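Local coordinates for low temperature requirement C protein (Listeria monocytogenes, PDB 1Y9I) that is a putative phosphatidylglycerophosphatase that would release phosphate from phosphatidylglycerophosphate, and carries a binuclear site that binds calcium and magnesium ions, at the interface of chains A and B and the interface of chains A and C. Sequence-based numbering; all coordinates share one arbitrary frame. Chains: chain A/B/C, low temperature requirement C protein.

Contact 1: the interface of chains A and B. Residues chain A 122; chain B 38-39, 115-116.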
ATOM      1  N   LYS A 122     -13.316   0.797  13.495  1.00 25.83           N
ATOM      2  CA  LYS A 122     -14.541   0.053  13.779  1.00 27.81           C
ATOM      3  C   LYS A 122     -15.130   0.400  15.136  1.00 27.27           C
ATOM      4  O   LYS A 122     -16.337   0.594  15.263  1.00 29.11           O
ATOM      5  CB  LYS A 122     -14.287  -1.454  13.721  1.00 30.53           C
ATOM      6  CG  LYS A 122     -14.436  -2.066  12.344  1.00 36.40           C
ATOM      7  CD  LYS A 122     -15.833  -1.843  11.785  1.00 39.96           C
ATOM      8  CE  LYS A 122     -16.002  -2.499  10.422  1.00 41.93           C
ATOM      9  NZ  LYS A 122     -17.327  -2.182   9.811  1.00 42.22           N
TER
ATOM     10  N   LYS B  38     -24.425  -7.453  11.540  1.00 47.60           N
ATOM     11  CA  LYS B  38     -25.160  -6.230  11.830  1.00 50.53           C
ATOM     12  C   LYS B  38     -25.787  -5.565  10.613  1.00 51.78           C
ATOM     13  O   LYS B  38     -26.847  -4.951  10.719  1.00 52.00           O
ATOM     14  CB  LYS B  38     -24.245  -5.238  12.551  1.00 52.41           C
ATOM     15  CG  LYS B  38     -22.857  -5.104  11.949  1.00 53.74           C
ATOM     16  CD  LYS B  38     -21.938  -4.338  12.890  1.00 55.57           C
ATOM     17  CE  LYS B  38     -20.506  -4.308  12.383  1.00 55.90           C
ATOM     18  NZ  LYS B  38     -19.624  -3.557  13.322  1.00 57.68           N
ATOM     19  N   TYR B  39     -25.142  -5.694   9.460  1.00 53.19           N
ATOM     20  CA  TYR B  39     -25.648  -5.078   8.238  1.00 54.84           C
ATOM     21  C   TYR B  39     -26.651  -5.949   7.483  1.00 53.67           C
ATOM     22  O   TYR B  39     -27.500  -5.428   6.760  1.00 54.29           O
ATOM     23  CB  TYR B  39     -24.481  -4.720   7.310  1.00 58.51           C
ATOM     24  CG  TYR B  39     -23.414  -3.868   7.965  1.00 62.13           C
ATOM     25  CD1 TYR B  39     -23.711  -2.594   8.451  1.00 63.56           C
ATOM     26  CD2 TYR B  39     -22.111  -4.347   8.115  1.00 63.73           C
ATOM     27  CE1 TYR B  39     -22.734  -1.818   9.073  1.00 65.25           C
ATOM     28  CE2 TYR B  39     -21.129  -3.581   8.734  1.00 65.07           C
ATOM     29  CZ  TYR B  39     -21.447  -2.320   9.212  1.00 65.98           C
ATOM     30  OH  TYR B  39     -20.480  -1.567   9.838  1.00 67.00           O
ATOM     31  N   THR B 115     -10.447  -1.781   7.092  1.00 22.38           N
ATOM     32  CA  THR B 115     -11.053  -1.742   8.419  1.00 24.06           C
ATOM     33  C   THR B 115     -11.322  -3.114   9.027  1.00 24.45           C
ATOM     34  O   THR B 115     -10.886  -3.398  10.149  1.00 21.18           O
ATOM     35  CB  THR B 115     -12.378  -0.952   8.391  1.00 25.53           C
ATOM     36  OG1 THR B 115     -12.111   0.399   8.019  1.00 29.48           O
ATOM     37  CG2 THR B 115     -13.039  -0.971   9.749  1.00 29.52           C
ATOM     38  N   ASN B 116     -12.050  -3.961   8.297  1.00 21.59           N
ATOM     39  CA  ASN B 116     -12.370  -5.293   8.794  1.00 22.39           C
ATOM     40  C   ASN B 116     -11.136  -6.147   9.051  1.00 20.34           C
ATOM     41  O   ASN B 116     -11.128  -6.970   9.969  1.00 19.50           O
ATOM     42  CB  ASN B 116     -13.318  -6.021   7.836  1.00 23.43           C
ATOM     43  CG  ASN B 116     -14.771  -5.621   8.048  1.00 26.75           C
ATOM     44  OD1 ASN B 116     -15.170  -5.271   9.162  1.00 24.85           O
ATOM     45  ND2 ASN B 116     -15.571  -5.689   6.988  1.00 24.20           N
TER

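Contact 2: the interface of chains A and C. Residues chain A 63-64, 67, 100-101; chain C 71, 95, 97, 100.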
ATOM      1  N   ASN A  63       0.447  16.646   4.330  1.00 18.49           N
ATOM      2  CA  ASN A  63      -0.151  16.660   3.001  1.00 19.75           C
ATOM      3  C   ASN A  63      -1.496  15.951   2.993  1.00 19.89           C
ATOM      4  O   ASN A  63      -2.450  16.421   2.374  1.00 18.59           O
ATOM      5  CB  ASN A  63       0.788  16.004   1.976  1.00 21.20           C
ATOM      6  CG  ASN A  63       1.993  16.873   1.650  1.00 25.26           C
ATOM      7  OD1 ASN A  63       1.901  18.097   1.660  1.00 25.03           O
ATOM      8  ND2 ASN A  63       3.122  16.243   1.336  1.00 24.79           N
ATOM      9  N   ALA A  64      -1.568  14.816   3.688  1.00 18.07           N
ATOM     10  CA  ALA A  64      -2.802  14.044   3.753  1.00 18.18           C
ATOM     11  C   ALA A  64      -3.869  14.771   4.567  1.00 16.52           C
ATOM     12  O   ALA A  64      -5.038  14.768   4.194  1.00 17.62           O
ATOM     13  CB  ALA A  64      -2.530  12.663   4.350  1.00 14.80           C
ATOM     14  N   THR A  67      -5.260  17.660   2.329  1.00 18.53           N
ATOM     15  CA  THR A  67      -6.041  17.166   1.211  1.00 17.81           C
ATOM     16  C   THR A  67      -7.382  16.596   1.668  1.00 17.93           C
ATOM     17  O   THR A  67      -8.422  16.917   1.104  1.00 16.28           O
ATOM     18  CB  THR A  67      -5.243  16.104   0.417  1.00 17.98           C
ATOM     19  OG1 THR A  67      -3.981  16.659   0.028  1.00 17.34           O
ATOM     20  CG2 THR A  67      -5.999  15.680  -0.831  1.00 18.31           C
ATOM     21  N   ILE A 100      -7.723   5.175   1.741  1.00 16.03           N
ATOM     22  CA  ILE A 100      -6.456   5.136   1.010  1.00 17.63           C
ATOM     23  C   ILE A 100      -5.549   6.279   1.460  1.00 18.24           C
ATOM     24  O   ILE A 100      -4.368   6.080   1.754  1.00 14.95           O
ATOM     25  CB  ILE A 100      -6.705   5.261  -0.522  1.00 19.10           C
ATOM     26  CG1 ILE A 100      -7.248   3.938  -1.072  1.00 22.66           C
ATOM     27  CG2 ILE A 100      -5.439   5.675  -1.239  1.00 19.71           C
ATOM     28  CD1 ILE A 100      -6.268   2.795  -1.013  1.00 27.06           C
ATOM     29  N   LEU A 101      -6.108   7.482   1.507  1.00 17.63           N
ATOM     30  CA  LEU A 101      -5.343   8.649   1.919  1.00 21.10           C
ATOM     31  C   LEU A 101      -4.808   8.475   3.341  1.00 20.74           C
ATOM     32  O   LEU A 101      -3.645   8.768   3.616  1.00 23.10           O
ATOM     33  CB  LEU A 101      -6.226   9.896   1.843  1.00 22.09           C
ATOM     34  CG  LEU A 101      -5.605  11.206   2.314  1.00 24.83           C
ATOM     35  CD1 LEU A 101      -4.425  11.578   1.424  1.00 26.58           C
ATOM     36  CD2 LEU A 101      -6.672  12.291   2.289  1.00 23.53           C
TER
ATOM     37  N   LEU C  71      -9.762  17.583  -7.665  1.00 18.79           N
ATOM     38  CA  LEU C  71      -8.706  18.382  -7.056  1.00 19.88           C
ATOM     39  C   LEU C  71      -7.918  19.190  -8.092  1.00 19.50           C
ATOM     40  O   LEU C  71      -7.581  20.354  -7.845  1.00 23.46           O
ATOM     41  CB  LEU C  71      -7.763  17.484  -6.236  1.00 20.26           C
ATOM     42  CG  LEU C  71      -8.385  16.927  -4.944  1.00 18.75           C
ATOM     43  CD1 LEU C  71      -7.483  15.862  -4.346  1.00 18.57           C
ATOM     44  CD2 LEU C  71      -8.617  18.052  -3.948  1.00 21.35           C
ATOM     45  N   TYR C  95       5.012  16.467  -2.568  1.00 18.43           N
ATOM     46  CA  TYR C  95       3.593  16.178  -2.370  1.00 18.61           C
ATOM     47  C   TYR C  95       3.332  14.831  -3.048  1.00 19.12           C
ATOM     48  O   TYR C  95       3.441  14.716  -4.270  1.00 18.96           O
ATOM     49  CB  TYR C  95       2.738  17.268  -3.025  1.00 18.20           C
ATOM     50  CG  TYR C  95       1.250  17.094  -2.830  1.00 16.96           C
ATOM     51  CD1 TYR C  95       0.655  17.353  -1.599  1.00 16.11           C
ATOM     52  CD2 TYR C  95       0.434  16.684  -3.884  1.00 15.01           C
ATOM     53  CE1 TYR C  95      -0.720  17.211  -1.421  1.00 15.44           C
ATOM     54  CE2 TYR C  95      -0.948  16.538  -3.719  1.00 16.21           C
ATOM     55  CZ  TYR C  95      -1.513  16.808  -2.486  1.00 14.58           C
ATOM     56  OH  TYR C  95      -2.874  16.716  -2.333  1.00 16.30           O
ATOM     57  N   VAL C  97       0.367  12.797  -2.456  1.00 17.96           N
ATOM     58  CA  VAL C  97      -1.012  12.327  -2.398  1.00 17.46           C
ATOM     59  C   VAL C  97      -1.494  11.878  -3.777  1.00 14.78           C
ATOM     60  O   VAL C  97      -2.289  10.944  -3.895  1.00 18.04           O
ATOM     61  CB  VAL C  97      -1.958  13.419  -1.833  1.00 18.77           C
ATOM     62  CG1 VAL C  97      -3.398  12.915  -1.798  1.00 19.89           C
ATOM     63  CG2 VAL C  97      -1.506  13.804  -0.430  1.00 21.68           C
ATOM     64  N   ILE C 100      -0.331   8.408  -4.252  1.00 19.20           N
ATOM     65  CA  ILE C 100      -1.045   7.515  -3.337  1.00 20.57           C
ATOM     66  C   ILE C 100      -2.385   7.123  -3.964  1.00 21.15           C
ATOM     67  O   ILE C 100      -2.754   5.943  -4.012  1.00 19.39           O
ATOM     68  CB  ILE C 100      -1.299   8.218  -1.970  1.00 23.25           C
ATOM     69  CG1 ILE C 100      -0.001   8.278  -1.159  1.00 25.94           C
ATOM     70  CG2 ILE C 100      -2.378   7.491  -1.188  1.00 24.90           C
ATOM     71  CD1 ILE C 100       0.540   6.917  -0.776  1.00 28.71           C
TER

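Contact 3: the interface of chains A and C. Residues chain A 94-97; chain C 63-64, 67, 101.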
ATOM      1  N   LEU A  94     -19.003   2.152  -0.158  1.00 21.76           N
ATOM      2  CA  LEU A  94     -18.109   1.622  -1.178  1.00 21.38           C
ATOM      3  C   LEU A  94     -17.074   2.622  -1.696  1.00 20.52           C
ATOM      4  O   LEU A  94     -16.316   2.320  -2.618  1.00 21.32           O
ATOM      5  CB  LEU A  94     -18.923   1.031  -2.333  1.00 22.71           C
ATOM      6  CG  LEU A  94     -19.861  -0.110  -1.906  1.00 22.99           C
ATOM      7  CD1 LEU A  94     -20.535  -0.708  -3.130  1.00 24.28           C
ATOM      8  CD2 LEU A  94     -19.069  -1.191  -1.166  1.00 23.79           C
ATOM      9  N   TYR A  95     -17.041   3.809  -1.101  1.00 18.14           N
ATOM     10  CA  TYR A  95     -16.062   4.825  -1.483  1.00 17.80           C
ATOM     11  C   TYR A  95     -14.886   4.621  -0.524  1.00 17.78           C
ATOM     12  O   TYR A  95     -15.016   4.815   0.693  1.00 16.71           O
ATOM     13  CB  TYR A  95     -16.646   6.223  -1.298  1.00 16.70           C
ATOM     14  CG  TYR A  95     -15.699   7.350  -1.654  1.00 17.19           C
ATOM     15  CD1 TYR A  95     -15.435   7.683  -2.986  1.00 16.25           C
ATOM     16  CD2 TYR A  95     -15.089   8.109  -0.653  1.00 16.86           C
ATOM     17  CE1 TYR A  95     -14.583   8.753  -3.309  1.00 16.12           C
ATOM     18  CE2 TYR A  95     -14.244   9.177  -0.964  1.00 15.94           C
ATOM     19  CZ  TYR A  95     -13.995   9.497  -2.289  1.00 16.85           C
ATOM     20  OH  TYR A  95     -13.165  10.572  -2.574  1.00 14.96           O
ATOM     21  N   GLY A  96     -13.742   4.230  -1.065  1.00 17.14           N
ATOM     22  CA  GLY A  96     -12.600   3.981  -0.201  1.00 17.57           C
ATOM     23  C   GLY A  96     -11.409   4.899  -0.370  1.00 18.21           C
ATOM     24  O   GLY A  96     -10.312   4.563   0.074  1.00 17.19           O
ATOM     25  N   VAL A  97     -11.604   6.057  -0.995  1.00 16.36           N
ATOM     26  CA  VAL A  97     -10.492   6.968  -1.193  1.00 15.99           C
ATOM     27  C   VAL A  97     -10.054   7.569   0.145  1.00 14.35           C
ATOM     28  O   VAL A  97      -8.871   7.850   0.337  1.00 16.53           O
ATOM     29  CB  VAL A  97     -10.846   8.093  -2.215  1.00 16.70           C
ATOM     30  CG1 VAL A  97      -9.658   9.027  -2.402  1.00 18.84           C
ATOM     31  CG2 VAL A  97     -11.212   7.467  -3.558  1.00 18.73           C
TER
ATOM     32  N   ASN C  63     -13.798   5.936  -8.455  1.00 18.23           N
ATOM     33  CA  ASN C  63     -13.715   6.815  -7.295  1.00 15.94           C
ATOM     34  C   ASN C  63     -12.432   7.648  -7.303  1.00 16.73           C
ATOM     35  O   ASN C  63     -12.452   8.839  -6.999  1.00 15.55           O
ATOM     36  CB  ASN C  63     -13.800   6.012  -5.989  1.00 18.64           C
ATOM     37  CG  ASN C  63     -15.200   5.464  -5.725  1.00 22.30           C
ATOM     38  OD1 ASN C  63     -16.203   6.067  -6.112  1.00 22.71           O
ATOM     39  ND2 ASN C  63     -15.271   4.325  -5.042  1.00 24.96           N
ATOM     40  N   ALA C  64     -11.314   7.019  -7.644  1.00 17.08           N
ATOM     41  CA  ALA C  64     -10.039   7.722  -7.687  1.00 16.46           C
ATOM     42  C   ALA C  64     -10.031   8.780  -8.786  1.00 17.34           C
ATOM     43  O   ALA C  64      -9.564   9.897  -8.572  1.00 16.44           O
ATOM     44  CB  ALA C  64      -8.895   6.726  -7.905  1.00 15.12           C
ATOM     45  N   THR C  67     -12.127  11.926  -7.652  1.00 16.83           N
ATOM     46  CA  THR C  67     -11.468  12.660  -6.586  1.00 16.14           C
ATOM     47  C   THR C  67     -10.229  13.407  -7.057  1.00 14.51           C
ATOM     48  O   THR C  67     -10.039  14.574  -6.717  1.00 16.84           O
ATOM     49  CB  THR C  67     -11.067  11.710  -5.446  1.00 13.64           C
ATOM     50  OG1 THR C  67     -12.183  10.869  -5.131  1.00 16.75           O
ATOM     51  CG2 THR C  67     -10.664  12.497  -4.200  1.00 16.30           C
ATOM     52  N   LEU C 101      -3.109   8.125  -4.445  1.00 20.06           N
ATOM     53  CA  LEU C 101      -4.402   7.898  -5.072  1.00 22.39           C
ATOM     54  C   LEU C 101      -4.246   7.018  -6.316  1.00 23.40           C
ATOM     55  O   LEU C 101      -5.041   6.103  -6.543  1.00 23.76           O
ATOM     56  CB  LEU C 101      -5.040   9.241  -5.450  1.00 23.26           C
ATOM     57  CG  LEU C 101      -6.428   9.171  -6.092  1.00 26.22           C
ATOM     58  CD1 LEU C 101      -7.414   8.537  -5.117  1.00 28.64           C
ATOM     59  CD2 LEU C 101      -6.892  10.571  -6.475  1.00 29.76           C
TER
HETATM   60  O   HOH W   1     -12.808   3.339  -3.587  1.00 23.89           O

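Contact 1: the interface of chains A and B
The methylene chain of A:Lys122 lies against the methyl group of B:Thr115, and the two side chains meet at about a right angle. The methyl carbon CG2 of B:Thr115 touches CD of A:Lys122 at 3.6 Å, and CE of the same lysine packs tightly on it at 3.4 Å; the still shorter approach to CG is doubtful. A bend at the second torsion of the lysine (chi2 -59°), followed by two extended ones, turns the far half of the chain across the methyl of B:Thr115. In B:Thr115, CG2 stands opposite the backbone N and the hydroxyl beside it (chi1 -63°), which turns the methyl toward chain A. Further out, the amide oxygen OD1 of B:Asn116 sits 3.2 Å from the lysine CE. At the rim the amine NZ of A:Lys122 approaches the phenol OH of B:Tyr39 from the opposite direction, 3.2 Å away, a proximity and not an assigned bond. B:Lys38 lays its CG over the centre of that tyrosine ring, and its NZ comes within 4.4 Å of A:Lys122 NZ, a like-charged pair that may weaken the rim somewhat. The patch, repeated with the chains exchanged, helps join chains A and B within the tetramer.

Contact 2: the interface of chains A and C
A:Leu101 and A:Thr67 pack on C:Val97 and C:Tyr95 in a homotypic, two-fold symmetric helical interface that joins two subunits of the tetramer. The isoleucine branches pair first: CG2 of A:Ile100 meets CG2 of C:Ile100 at 3.6 Å as the two side chains slide past each other in opposite directions. Next to them, the methyl CD1 of A:Leu101 reaches CG1 of C:Val97, also at 3.6 Å. With CG trans to the backbone N (chi1 -178°), C:Tyr95 stretches its ring toward helix 59-76 of chain A. Its phenol OH hydrogen-bonds the hydroxyl OG1 of A:Thr67 at 2.6 Å, with OG1 lying in the ring plane at the edge. The same OG1 donates to the backbone O of A:Asn63 at 2.8 Å, one helical turn earlier, which probably helps orient the hydroxyl toward C:Tyr95. A:Asn63 turns its amide steeply to the ring, the planes 73° apart, and sets CG 3.5 Å from CD1 of C:Tyr95. On the other flank, CG2 of A:Thr67 touches CD1 of C:Leu71. Chain A contributes helices 59-76 and 97-106; C:Tyr95 lies in the loop that leads into helix 97-106 of its chain and is itself among the calcium-site residues.

Contact 3: the interface of chains A and C
C:Asn63 lies across the segment A:Leu94 to A:Val97, and its side chain meets this segment along its whole length. From the helix 59-76 backbone, CB packs on the methyl CG2 of A:Val97 at 3.8 Å and also borders the ring of A:Tyr95. The torsion that sets CG opposite the carbonyl carbon (chi1 -72°) carries the amide along the rim of that ring, where CG lies 3.5 Å from CD1 of A:Tyr95. The amide is tipped 70° from the ring plane, while OD1 comes to the ring edge in plane. On the other branch, ND2 approaches the backbone O of A:Leu94 at 3.3 Å, a proximity rather than an assigned bond, and hydrogen-bonds water 1 at 3.0 Å. At the far end of the ring from the amide, the phenol OH of A:Tyr95 comes from the opposite direction to the hydroxyl OG1 of C:Thr67 and hydrogen-bonds it at 2.8 Å. The C:Thr67 hydroxyl is steadied by the backbone O of C:Asn63, to which it donates. A:Val97 and C:Thr67 point at each other tip to tip, with CG1 of the valine 4.0 Å from the threonine CG2. The same valine methyl also touches C:Leu101, so A:Val97 bridges two helices of chain C. The water held by the C:Asn63 amide is gripped from chain A as well: the backbone N of A:Gly96 hydrogen-bonds water 1 at 2.8 Å.

Contacts 2 and 3 are largely two-fold twins within the A-C interface, their C-alpha centres about 12 Å apart. They share residues 63, 64, 67, 95, 97 and 101 with the chains exchanged, and the Ile100 pair of contact 2 links the two halves. The C-alpha centre of contact 1 lies about 25 Å from that of contact 2 and about 18 Å from that of contact 3; it uses helix 114-123 of both chains and a loop of chain B. Each subunit thus presents two separate surfaces, consistent with a tetramer built from two kinds of dimer contact. Tyr95 also belongs to the calcium site, so A-C pairing may steady the segment that binds metal.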